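Local structure of colicin-B (Escherichia coli, 1RH1) at residues Val195-Val200 against Tyr214-Ser219; Gly85-Val90 against Asp224-Val229; Asp267-Phe272 against Pro280-Ala285. The protein kills Escherichia coli and closely related bacteria as a channel-forming toxin that depolarizes the cytoplasmic membrane and so dissipates cellular energy. One frame throughout, in Å; residues are numbered along the deposited sequence.

Contact 1 of 3, residues Val195-Val200 against Tyr214-Ser219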
# COMPACT_ATOMS: atom_id res chain seq x y z
N VAL A 195 -12.90 -11.75 17.55
CA VAL A 195 -12.40 -12.49 18.70
C VAL A 195 -13.58 -12.91 19.53
O VAL A 195 -14.69 -12.37 19.41
CB VAL A 195 -11.46 -11.68 19.67
CG1 VAL A 195 -10.24 -11.19 18.91
CG2 VAL A 195 -12.20 -10.52 20.31
N ASP A 196 -13.27 -13.84 20.44
CA ASP A 196 -14.28 -14.49 21.26
C ASP A 196 -14.34 -14.23 22.76
O ASP A 196 -13.39 -14.52 23.49
CB ASP A 196 -14.18 -15.99 21.08
CG ASP A 196 -15.57 -16.56 20.86
OD1 ASP A 196 -15.91 -16.77 19.69
OD2 ASP A 196 -16.29 -16.77 21.84
N ALA A 197 -15.49 -13.69 23.18
CA ALA A 197 -15.79 -13.50 24.58
C ALA A 197 -16.28 -14.84 25.12
O ALA A 197 -17.12 -15.54 24.57
CB ALA A 197 -16.87 -12.46 24.76
N VAL A 198 -15.62 -15.22 26.21
CA VAL A 198 -15.82 -16.45 26.96
C VAL A 198 -16.35 -16.17 28.38
O VAL A 198 -15.84 -15.25 29.02
CB VAL A 198 -14.47 -17.16 26.96
CG1 VAL A 198 -14.44 -18.33 27.93
CG2 VAL A 198 -14.20 -17.67 25.55
N PRO A 199 -17.32 -16.89 28.96
CA PRO A 199 -17.81 -16.65 30.32
C PRO A 199 -16.71 -16.82 31.37
O PRO A 199 -15.87 -17.72 31.27
CB PRO A 199 -18.97 -17.62 30.44
CG PRO A 199 -18.52 -18.78 29.59
CD PRO A 199 -17.98 -18.05 28.38
N VAL A 200 -16.69 -15.93 32.36
CA VAL A 200 -15.65 -15.99 33.38
C VAL A 200 -16.20 -16.74 34.59
O VAL A 200 -17.28 -16.40 35.07
CB VAL A 200 -15.22 -14.55 33.80
CG1 VAL A 200 -14.17 -14.59 34.89
CG2 VAL A 200 -14.56 -13.84 32.62
N TYR A 214 -18.06 -11.66 30.89
CA TYR A 214 -17.36 -12.42 29.86
C TYR A 214 -15.96 -11.86 29.72
O TYR A 214 -15.78 -10.70 30.07
CB TYR A 214 -18.08 -12.29 28.50
CG TYR A 214 -19.55 -12.70 28.56
CD1 TYR A 214 -20.52 -11.75 28.86
CD2 TYR A 214 -19.91 -14.03 28.38
CE1 TYR A 214 -21.86 -12.13 29.00
CE2 TYR A 214 -21.24 -14.42 28.53
CZ TYR A 214 -22.20 -13.46 28.84
OH TYR A 214 -23.52 -13.84 29.01
N SER A 215 -14.96 -12.61 29.22
CA SER A 215 -13.63 -12.07 29.00
C SER A 215 -13.23 -12.18 27.53
O SER A 215 -13.47 -13.21 26.90
CB SER A 215 -12.54 -12.79 29.81
OG SER A 215 -12.26 -14.12 29.39
N ALA A 216 -12.59 -11.14 26.98
CA ALA A 216 -12.20 -11.15 25.58
C ALA A 216 -10.79 -10.67 25.34
O ALA A 216 -10.37 -9.73 26.02
CB ALA A 216 -13.08 -10.25 24.78
N PRO A 217 -10.04 -11.26 24.41
CA PRO A 217 -8.72 -10.78 24.02
C PRO A 217 -8.66 -9.52 23.15
O PRO A 217 -8.40 -9.55 21.94
CB PRO A 217 -8.11 -12.00 23.38
CG PRO A 217 -9.29 -12.64 22.70
CD PRO A 217 -10.34 -12.54 23.78
N VAL A 218 -8.96 -8.40 23.82
CA VAL A 218 -8.79 -7.08 23.24
C VAL A 218 -7.28 -6.88 23.16
O VAL A 218 -6.78 -6.34 22.17
CB VAL A 218 -9.40 -6.05 24.14
CG1 VAL A 218 -9.22 -4.67 23.55
CG2 VAL A 218 -10.87 -6.39 24.31
N SER A 219 -6.59 -7.33 24.23
CA SER A 219 -5.13 -7.54 24.28
C SER A 219 -4.32 -6.32 23.86
O SER A 219 -4.64 -5.27 24.43
CB SER A 219 -4.96 -8.81 23.42
OG SER A 219 -3.80 -9.56 23.70
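V200 lays its CG2 methyl against S215, 3.6 Å from S215 CB and near the amide N of the same residue. CG1 of V200 is anti to the backbone N (chi1 178°); CG2, the branch beside that N, is the one that touches S215. V198 and S215 form a closed ring of two backbone hydrogen bonds. V198 N donates to S215 O at 3.0 Å with an N-H...O angle of 169°, and S215 N returns the bond to V198 O at 2.8 Å. S215 O takes a second, weaker contact from the CA-H of A197, 3.3 Å away.

Y214 packs on both chain neighbours of V198, A197 and P199. Its CB meets A197 CB at 3.9 Å, while ring atom CD2 lies 3.9 Å from P199 CA, with V198 C near the ring plane at its edge. At the far end V195 and P217 pass alongside, oppositely directed, V195 CB coming 3.8 Å from P217 CG. P217 is the centre of an inverse gamma turn, closed by V218 N bonding to A216 O, and here 214-219 leaves the strand.

The other edge of 195-200 is also used: V195 and A197 share backbone bonds with R271, and V195 with I269 as well. This is therefore an interior position in the sheet. The short runs 198-200 and 214-216 point 126° apart, well short of antiparallel, and only V198-S215 is a hydrogen-bonded pair: a short antiparallel ladder, interior to a mixed beta sheet.

Contact 2 of 3, residues Gly85-Val90 against Asp224-Val229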
# COMPACT_ATOMS: atom_id res chain seq x y z
N GLY A 85 -5.58 -8.06 36.95
CA GLY A 85 -6.14 -7.59 35.70
C GLY A 85 -6.92 -6.28 35.59
O GLY A 85 -6.77 -5.24 36.23
N TRP A 86 -7.82 -6.59 34.65
CA TRP A 86 -8.69 -5.70 33.90
C TRP A 86 -10.20 -5.93 33.95
O TRP A 86 -10.64 -7.07 33.77
CB TRP A 86 -8.17 -5.80 32.49
CG TRP A 86 -7.49 -4.58 31.97
CD1 TRP A 86 -7.62 -3.35 32.57
CD2 TRP A 86 -6.75 -4.56 30.83
NE1 TRP A 86 -6.96 -2.53 31.78
CE2 TRP A 86 -6.43 -3.20 30.74
CE3 TRP A 86 -6.32 -5.46 29.87
CZ2 TRP A 86 -5.68 -2.70 29.70
CZ3 TRP A 86 -5.56 -4.95 28.81
CH2 TRP A 86 -5.24 -3.59 28.72
N SER A 87 -11.04 -4.91 34.11
CA SER A 87 -12.50 -5.09 34.07
C SER A 87 -13.21 -3.78 33.75
O SER A 87 -13.06 -2.79 34.47
CB SER A 87 -13.11 -5.55 35.40
OG SER A 87 -12.75 -6.84 35.88
N VAL A 88 -14.00 -3.77 32.67
CA VAL A 88 -14.77 -2.60 32.27
C VAL A 88 -16.25 -2.93 32.13
O VAL A 88 -16.60 -4.08 31.88
CB VAL A 88 -14.26 -2.05 30.92
CG1 VAL A 88 -12.78 -1.78 31.02
CG2 VAL A 88 -14.44 -3.06 29.81
N SER A 89 -17.16 -1.96 32.29
CA SER A 89 -18.58 -2.17 32.03
C SER A 89 -18.96 -1.72 30.62
O SER A 89 -18.57 -0.65 30.17
CB SER A 89 -19.42 -1.38 33.04
OG SER A 89 -20.81 -1.70 32.99
N VAL A 90 -19.72 -2.52 29.86
CA VAL A 90 -20.22 -2.14 28.54
C VAL A 90 -21.62 -1.52 28.71
O VAL A 90 -22.50 -2.12 29.35
CB VAL A 90 -20.24 -3.40 27.64
CG1 VAL A 90 -20.75 -3.11 26.28
CG2 VAL A 90 -18.85 -3.85 27.36
N ASP A 224 -6.55 -10.75 29.01
CA ASP A 224 -7.90 -10.61 28.50
C ASP A 224 -8.72 -9.60 29.29
O ASP A 224 -8.65 -9.54 30.52
CB ASP A 224 -8.54 -12.00 28.52
CG ASP A 224 -8.00 -13.05 27.52
OD1 ASP A 224 -8.76 -13.94 27.15
OD2 ASP A 224 -6.84 -13.02 27.12
N LEU A 225 -9.45 -8.72 28.58
CA LEU A 225 -10.27 -7.71 29.23
C LEU A 225 -11.56 -8.35 29.71
O LEU A 225 -12.10 -9.24 29.04
CB LEU A 225 -10.54 -6.59 28.25
CG LEU A 225 -11.39 -5.43 28.69
CD1 LEU A 225 -10.82 -4.69 29.88
CD2 LEU A 225 -11.48 -4.49 27.52
N VAL A 226 -12.02 -8.00 30.90
CA VAL A 226 -13.26 -8.56 31.41
C VAL A 226 -14.31 -7.55 31.05
O VAL A 226 -14.16 -6.37 31.35
CB VAL A 226 -13.15 -8.77 32.94
CG1 VAL A 226 -14.51 -8.90 33.59
CG2 VAL A 226 -12.48 -10.09 33.21
N LEU A 227 -15.38 -8.02 30.41
CA LEU A 227 -16.48 -7.14 30.03
C LEU A 227 -17.73 -7.48 30.83
O LEU A 227 -18.25 -8.59 30.78
CB LEU A 227 -16.73 -7.29 28.54
CG LEU A 227 -15.54 -6.93 27.67
CD1 LEU A 227 -15.49 -7.80 26.44
CD2 LEU A 227 -15.62 -5.46 27.37
N SER A 228 -18.18 -6.54 31.63
CA SER A 228 -19.37 -6.70 32.43
C SER A 228 -20.53 -6.07 31.67
O SER A 228 -20.78 -4.86 31.68
CB SER A 228 -19.13 -6.03 33.77
OG SER A 228 -20.27 -6.13 34.61
N VAL A 229 -21.25 -6.96 30.98
CA VAL A 229 -22.35 -6.57 30.11
C VAL A 229 -23.72 -6.59 30.76
O VAL A 229 -24.72 -6.34 30.10
CB VAL A 229 -22.45 -7.46 28.86
CG1 VAL A 229 -21.10 -7.49 28.17
CG2 VAL A 229 -22.97 -8.84 29.24
O HOH W 1 -8.75 -9.45 33.26
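L225 reaches across to W86 and V88 mainly with one methyl, CD1, in a parallel strand pairing that belongs to a mixed beta sheet. CD1 lies over one face of the indole, offset toward the rim, in a CH-pi contact 4.3 Å from the centroid of the five-membered ring. The same methyl touches V88 CG1 at 3.7 Å, where the two side chains cross at about a right angle. CG of L225, anti to its backbone N (chi1 179°), also comes near V88, 4.0 Å from CG2, as does CD2. Further along, L227 CD2 touches two valines, V88 CG2 at 3.6 Å and V90 CG2, so leucines from one strand and valines from the other make an apolar row.

The ladder beneath sets this register. V88 is held through both its N and its O, which both bond to strand 225-228: its N donates to V226 O at 2.9 Å, and its O accepts from S228 N with an almost straight N-H...O angle of 175°. V90 N then reaches S228 O from above the carbonyl plane, and S89 OG adds a weak bond to that oxygen.

Further out, M142 of strand 139-146 touches both W86 and L225, while I72 of strand 70-73 touches W86 and V88, both on this apolar side. On the reverse side S87 OG rests against V226 but bonds to A58 O, and backbone bonds from S87 to Q61 and from L225 to A216 extend the sheet beyond each strand. Toward G85 the direct pairing fades: V226 N to W86 O is a weak bond of 3.3 Å, and a water bridges the gap, donating to W86 O at 3.1 Å and to D224 O at 2.7 Å.

Contact 3 of 3, residues Asp267-Phe272 against Pro280-Ala285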
# COMPACT_ATOMS: atom_id res chain seq x y z
N ASP A 267 -7.62 -3.22 17.55
CA ASP A 267 -9.09 -3.09 17.50
C ASP A 267 -9.67 -4.42 17.03
O ASP A 267 -9.13 -5.07 16.12
CB ASP A 267 -9.57 -2.00 16.53
CG ASP A 267 -9.08 -1.98 15.08
OD1 ASP A 267 -9.65 -1.23 14.29
OD2 ASP A 267 -8.14 -2.71 14.74
N VAL A 268 -10.72 -4.90 17.69
CA VAL A 268 -11.30 -6.18 17.32
C VAL A 268 -12.81 -6.12 17.45
O VAL A 268 -13.35 -5.16 17.97
CB VAL A 268 -10.80 -7.34 18.24
CG1 VAL A 268 -9.30 -7.51 18.17
CG2 VAL A 268 -11.16 -7.04 19.67
N ILE A 269 -13.51 -7.15 16.98
CA ILE A 269 -14.93 -7.19 17.19
C ILE A 269 -15.12 -8.38 18.09
O ILE A 269 -14.86 -9.53 17.76
CB ILE A 269 -15.67 -7.35 15.84
CG1 ILE A 269 -15.72 -6.00 15.16
CG2 ILE A 269 -17.09 -7.83 16.05
CD1 ILE A 269 -16.43 -6.04 13.81
N VAL A 270 -15.52 -8.02 19.31
CA VAL A 270 -15.76 -8.99 20.35
C VAL A 270 -17.16 -9.51 20.14
O VAL A 270 -18.13 -8.75 20.15
CB VAL A 270 -15.65 -8.33 21.73
CG1 VAL A 270 -15.92 -9.39 22.76
CG2 VAL A 270 -14.27 -7.77 21.98
N ARG A 271 -17.20 -10.82 19.93
CA ARG A 271 -18.43 -11.60 19.73
C ARG A 271 -18.81 -12.36 21.01
O ARG A 271 -18.06 -13.20 21.50
CB ARG A 271 -18.14 -12.53 18.56
CG ARG A 271 -19.18 -13.56 18.23
CD ARG A 271 -18.68 -14.42 17.10
NE ARG A 271 -19.80 -14.66 16.24
CZ ARG A 271 -19.85 -15.67 15.38
NH1 ARG A 271 -18.83 -16.54 15.27
NH2 ARG A 271 -20.94 -15.82 14.60
N PHE A 272 -19.98 -12.12 21.60
CA PHE A 272 -20.34 -12.78 22.85
C PHE A 272 -20.89 -14.21 22.71
O PHE A 272 -21.08 -14.66 21.57
CB PHE A 272 -21.32 -11.85 23.54
CG PHE A 272 -20.58 -10.63 24.05
CD1 PHE A 272 -20.02 -10.65 25.33
CD2 PHE A 272 -20.45 -9.49 23.25
CE1 PHE A 272 -19.32 -9.53 25.79
CE2 PHE A 272 -19.75 -8.38 23.72
CZ PHE A 272 -19.19 -8.39 24.99
N PRO A 280 -22.39 -8.20 19.35
CA PRO A 280 -21.01 -7.85 19.08
C PRO A 280 -20.63 -6.41 19.23
O PRO A 280 -21.29 -5.48 18.77
CB PRO A 280 -20.78 -8.36 17.68
CG PRO A 280 -22.14 -8.63 17.15
CD PRO A 280 -22.82 -9.17 18.37
N LEU A 281 -19.53 -6.29 19.97
CA LEU A 281 -18.94 -5.00 20.25
C LEU A 281 -17.60 -4.82 19.55
O LEU A 281 -16.78 -5.74 19.49
CB LEU A 281 -18.80 -4.89 21.73
CG LEU A 281 -18.46 -3.54 22.29
CD1 LEU A 281 -19.64 -2.59 22.08
CD2 LEU A 281 -18.10 -3.69 23.77
N TYR A 282 -17.43 -3.63 18.96
CA TYR A 282 -16.18 -3.25 18.34
C TYR A 282 -15.49 -2.47 19.43
O TYR A 282 -16.06 -1.58 20.03
CB TYR A 282 -16.37 -2.34 17.14
CG TYR A 282 -15.11 -1.68 16.56
CD1 TYR A 282 -14.77 -0.38 16.93
CD2 TYR A 282 -14.29 -2.36 15.65
CE1 TYR A 282 -13.63 0.24 16.41
CE2 TYR A 282 -13.15 -1.75 15.13
CZ TYR A 282 -12.83 -0.46 15.52
OH TYR A 282 -11.69 0.14 15.05
N ILE A 283 -14.22 -2.80 19.64
CA ILE A 283 -13.46 -2.12 20.65
C ILE A 283 -12.05 -1.84 20.19
O ILE A 283 -11.40 -2.64 19.53
CB ILE A 283 -13.61 -3.03 21.90
CG1 ILE A 283 -12.91 -2.39 23.06
CG2 ILE A 283 -13.09 -4.41 21.65
CD1 ILE A 283 -13.47 -3.02 24.35
N SER A 284 -11.64 -0.61 20.49
CA SER A 284 -10.32 -0.12 20.11
C SER A 284 -9.44 0.19 21.31
O SER A 284 -9.84 0.94 22.19
CB SER A 284 -10.45 1.14 19.30
OG SER A 284 -9.15 1.43 18.78
N ALA A 285 -8.21 -0.34 21.34
CA ALA A 285 -7.33 -0.18 22.49
C ALA A 285 -5.95 0.37 22.13
O ALA A 285 -5.06 -0.35 21.69
CB ALA A 285 -7.15 -1.52 23.16
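D267 and Y282 meet at the tight end of this pairing, where Y282 OH donates to D267 OD1 at 2.6 Å. CG of D267 stands between its backbone N and carbonyl carbon (chi1 53°), and from there the carboxylate meets the phenol through its anti lone pair, its plane turned 75° from the ring. R170 forms a salt bridge to the same OD1, and L171 N bonds to Y282 OH, so this buried polar pair has partners beyond the two strands. I269 CG1 sits in the plane of the Y282 ring at its edge, 3.9 Å from CD2.

The opposite face is apolar and snugly packed. I283 CG2 packs against V270 CG2 at 3.6 Å and also meets V268 CG2. L281 CB touches the edge of the F272 ring at CE2, while V270 CG1 lies over one face of that ring.

Packing is sparser only at the partly exposed R271, whose CB leaves the backbone away from the partner strand. P280, also partly exposed, still packs, its CB 4.1 Å from I269 CG2. The backbone stays paired there: V270 N donates to L281 O at 2.6 Å, and L281 N answers to V270 O. V268 and I283 exchange a second pair of bonds. Two such hydrogen-bonded pairs, with a non-hydrogen-bonded one between them and a nine-residue loop between the strands, make an antiparallel beta hairpin.

In the fold
All three contacts lie in one mixed sheet within the N-terminal part of the chain. Contacts 2 and 3 are buried; contact 1 is only partly so. Strand 213-216 of contact 1 is hydrogen-bonded to strand 225-228 of contact 2, and strand 189-201 to strand 266-271 of contact 3. Contact 2 is a parallel pairing between segments far apart in sequence, whereas contact 3 is a local hairpin. Although their centres are about 12 Å apart, V229 and L227 of contact 2 pack on F272 of contact 3. The chemistry differs: contact 3 holds a buried acid-phenol bond, contact 2 a bridging water, and contact 1 mostly backbone bonds and small apolar touches.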